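PDB 3BNK: flavoredoxin from Methanosarcina acetivorans, which binds flavin mononucleotide as its cofactor and probably carries electrons as a member of the flavin reductase-like family. Local coordinates for the interface of chains A and B. Sequence-based numbering; all coordinates share one arbitrary frame. Chains: chain A/B, Flavoredoxin.

The interface of chains A and B. Residues chain A 115, 140-142, 147; chain B 5-7.
B:Ile5, B:Lys6 and B:Ile7 of the short N-terminal strand 5-7 pair antiparallel with A:Ser142, A:Tyr141 and A:Ala140 at the end of strand 130-142, so that one subunit of this flavin reductase-like protein extends a sheet of the other. The two-fold axis repeats the exchange with the chains swapped, an arrangement consistent with a dimer, although the deposited assembly alone does not prove it.

Backbone hydrogen bonds hold the strands in register. A:Ser142 and B:Ile5 bond in both directions, B:Ile5 N giving its hydrogen to A:Ser142 O at 2.7 Å and A:Ser142 N to B:Ile5 O at 2.9 Å. B:Ile7 N then donates to A:Ala140 O over 2.9 Å. The reciprocal link of this pair runs through water 1, which lies 3.1 Å from A:Ala140 N and 2.6 Å from B:Ile7 O.

On one face the apolar contacts centre on B:Ile7. Its chi1 of 73° sets CG1 between the backbone N and the carbonyl carbon, and chi2 of -86° turns B:Ile7 CD1 over the A:Tyr141 backbone, between A:Ala140 CB, 3.6 Å away, and A:Ser142 CB. The other branch, CG2, meets A:Leu147 CD1 at 3.8 Å, while A:Leu115 CD1 reaches the isoleucine CD1 from the side of B:Ile7 away from B:Lys6, the two side chains crossing obliquely.

On the opposite face A:Tyr141 and B:Lys6 run side by side in the same direction, the lysine methylenes passing on one side of the ring plane along its CE2-CZ rim, from CG, 3.9 Å from the tyrosine CE2, to CE near the phenol OH. With an alanine in place of A:Tyr141, the aliphatic stem of B:Lys6 would probably lose its aromatic neighbour and be freer to swing.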
ATOM      1  N   LEU A 115      -4.420  -5.956  14.462  1.00 15.38           N
ATOM      2  CA  LEU A 115      -3.131  -5.313  14.661  1.00 15.15           C
ATOM      3  C   LEU A 115      -3.378  -3.813  14.716  1.00 15.15           C
ATOM      4  O   LEU A 115      -4.120  -3.283  13.910  1.00 15.34           O
ATOM      5  CB  LEU A 115      -2.166  -5.710  13.528  1.00 14.85           C
ATOM      6  CG  LEU A 115      -0.877  -4.932  13.245  1.00 14.71           C
ATOM      7  CD1 LEU A 115       0.071  -4.920  14.478  1.00 13.68           C
ATOM      8  CD2 LEU A 115      -0.200  -5.512  12.011  1.00 14.66           C
ATOM      9  N   ALA A 140       3.028  -0.773  18.813  1.00 18.99           N
ATOM     10  CA  ALA A 140       2.284  -1.718  17.975  1.00 19.26           C
ATOM     11  C   ALA A 140       1.679  -2.790  18.868  1.00 19.89           C
ATOM     12  O   ALA A 140       2.367  -3.305  19.770  1.00 19.73           O
ATOM     13  CB  ALA A 140       3.189  -2.333  16.904  1.00 18.80           C
ATOM     14  N   TYR A 141       0.395  -3.096  18.622  1.00 20.26           N
ATOM     15  CA  TYR A 141      -0.417  -3.987  19.477  1.00 20.94           C
ATOM     16  C   TYR A 141      -1.028  -5.118  18.682  1.00 21.14           C
ATOM     17  O   TYR A 141      -1.595  -4.897  17.604  1.00 20.74           O
ATOM     18  CB  TYR A 141      -1.573  -3.225  20.146  1.00 21.25           C
ATOM     19  CG  TYR A 141      -1.127  -2.130  21.085  1.00 22.62           C
ATOM     20  CD1 TYR A 141      -0.769  -0.869  20.603  1.00 21.56           C
ATOM     21  CD2 TYR A 141      -1.049  -2.360  22.458  1.00 22.70           C
ATOM     22  CE1 TYR A 141      -0.345   0.123  21.464  1.00 22.05           C
ATOM     23  CE2 TYR A 141      -0.638  -1.371  23.324  1.00 22.59           C
ATOM     24  CZ  TYR A 141      -0.292  -0.135  22.819  1.00 22.29           C
ATOM     25  OH  TYR A 141       0.122   0.840  23.685  1.00 25.08           O
ATOM     26  N   SER A 142      -0.934  -6.329  19.223  1.00 21.13           N
ATOM     27  CA  SER A 142      -1.637  -7.463  18.643  1.00 21.37           C
ATOM     28  C   SER A 142      -2.132  -8.354  19.775  1.00 21.44           C
ATOM     29  O   SER A 142      -2.278  -7.900  20.908  1.00 20.99           O
ATOM     30  CB  SER A 142      -0.727  -8.220  17.661  1.00 21.24           C
ATOM     31  OG  SER A 142      -1.474  -9.026  16.765  1.00 20.88           O
ATOM     32  N   LEU A 147      -0.209 -14.136  16.368  1.00 22.87           N
ATOM     33  CA  LEU A 147       1.252 -14.081  16.387  1.00 23.30           C
ATOM     34  C   LEU A 147       1.965 -15.433  16.300  1.00 23.63           C
ATOM     35  O   LEU A 147       1.497 -16.444  16.846  1.00 23.94           O
ATOM     36  CB  LEU A 147       1.721 -13.331  17.645  1.00 23.32           C
ATOM     37  CG  LEU A 147       1.223 -11.891  17.839  1.00 22.68           C
ATOM     38  CD1 LEU A 147       1.675 -11.317  19.178  1.00 23.11           C
ATOM     39  CD2 LEU A 147       1.667 -11.004  16.701  1.00 22.69           C
TER
ATOM     40  N   ILE B   5      -1.103  -7.354  23.246  1.00 26.06           N
ATOM     41  CA  ILE B   5       0.325  -7.581  23.411  1.00 24.91           C
ATOM     42  C   ILE B   5       1.108  -6.506  22.653  1.00 24.15           C
ATOM     43  O   ILE B   5       0.821  -6.241  21.486  1.00 23.12           O
ATOM     44  CB  ILE B   5       0.699  -8.997  22.891  1.00 25.25           C
ATOM     45  CG1 ILE B   5       0.018 -10.061  23.762  1.00 26.38           C
ATOM     46  CG2 ILE B   5       2.219  -9.203  22.856  1.00 25.40           C
ATOM     47  CD1 ILE B   5       0.539 -11.456  23.562  1.00 28.53           C
ATOM     48  N   LYS B   6       2.088  -5.878  23.316  1.00 22.84           N
ATOM     49  CA  LYS B   6       2.996  -4.963  22.618  1.00 22.16           C
ATOM     50  C   LYS B   6       4.031  -5.736  21.805  1.00 20.94           C
ATOM     51  O   LYS B   6       4.699  -6.637  22.319  1.00 20.80           O
ATOM     52  CB  LYS B   6       3.694  -3.987  23.578  1.00 22.27           C
ATOM     53  CG  LYS B   6       2.799  -2.922  24.169  1.00 25.78           C
ATOM     54  CD  LYS B   6       3.604  -1.633  24.442  1.00 30.05           C
ATOM     55  CE  LYS B   6       2.777  -0.603  25.207  1.00 32.16           C
ATOM     56  NZ  LYS B   6       3.560   0.618  25.576  1.00 32.94           N
ATOM     57  N   ILE B   7       4.167  -5.388  20.533  1.00 20.00           N
ATOM     58  CA  ILE B   7       5.132  -6.071  19.662  1.00 19.55           C
ATOM     59  C   ILE B   7       6.128  -5.093  19.014  1.00 19.47           C
ATOM     60  O   ILE B   7       6.010  -3.874  19.179  1.00 19.47           O
ATOM     61  CB  ILE B   7       4.446  -7.003  18.587  1.00 19.42           C
ATOM     62  CG1 ILE B   7       3.761  -6.192  17.467  1.00 20.61           C
ATOM     63  CG2 ILE B   7       3.514  -8.039  19.246  1.00 19.07           C
ATOM     64  CD1 ILE B   7       2.382  -5.775  17.768  1.00 23.36           C
TER
HETATM   65  O   HOH W   1       5.435  -1.682  20.471  1.00 13.23           O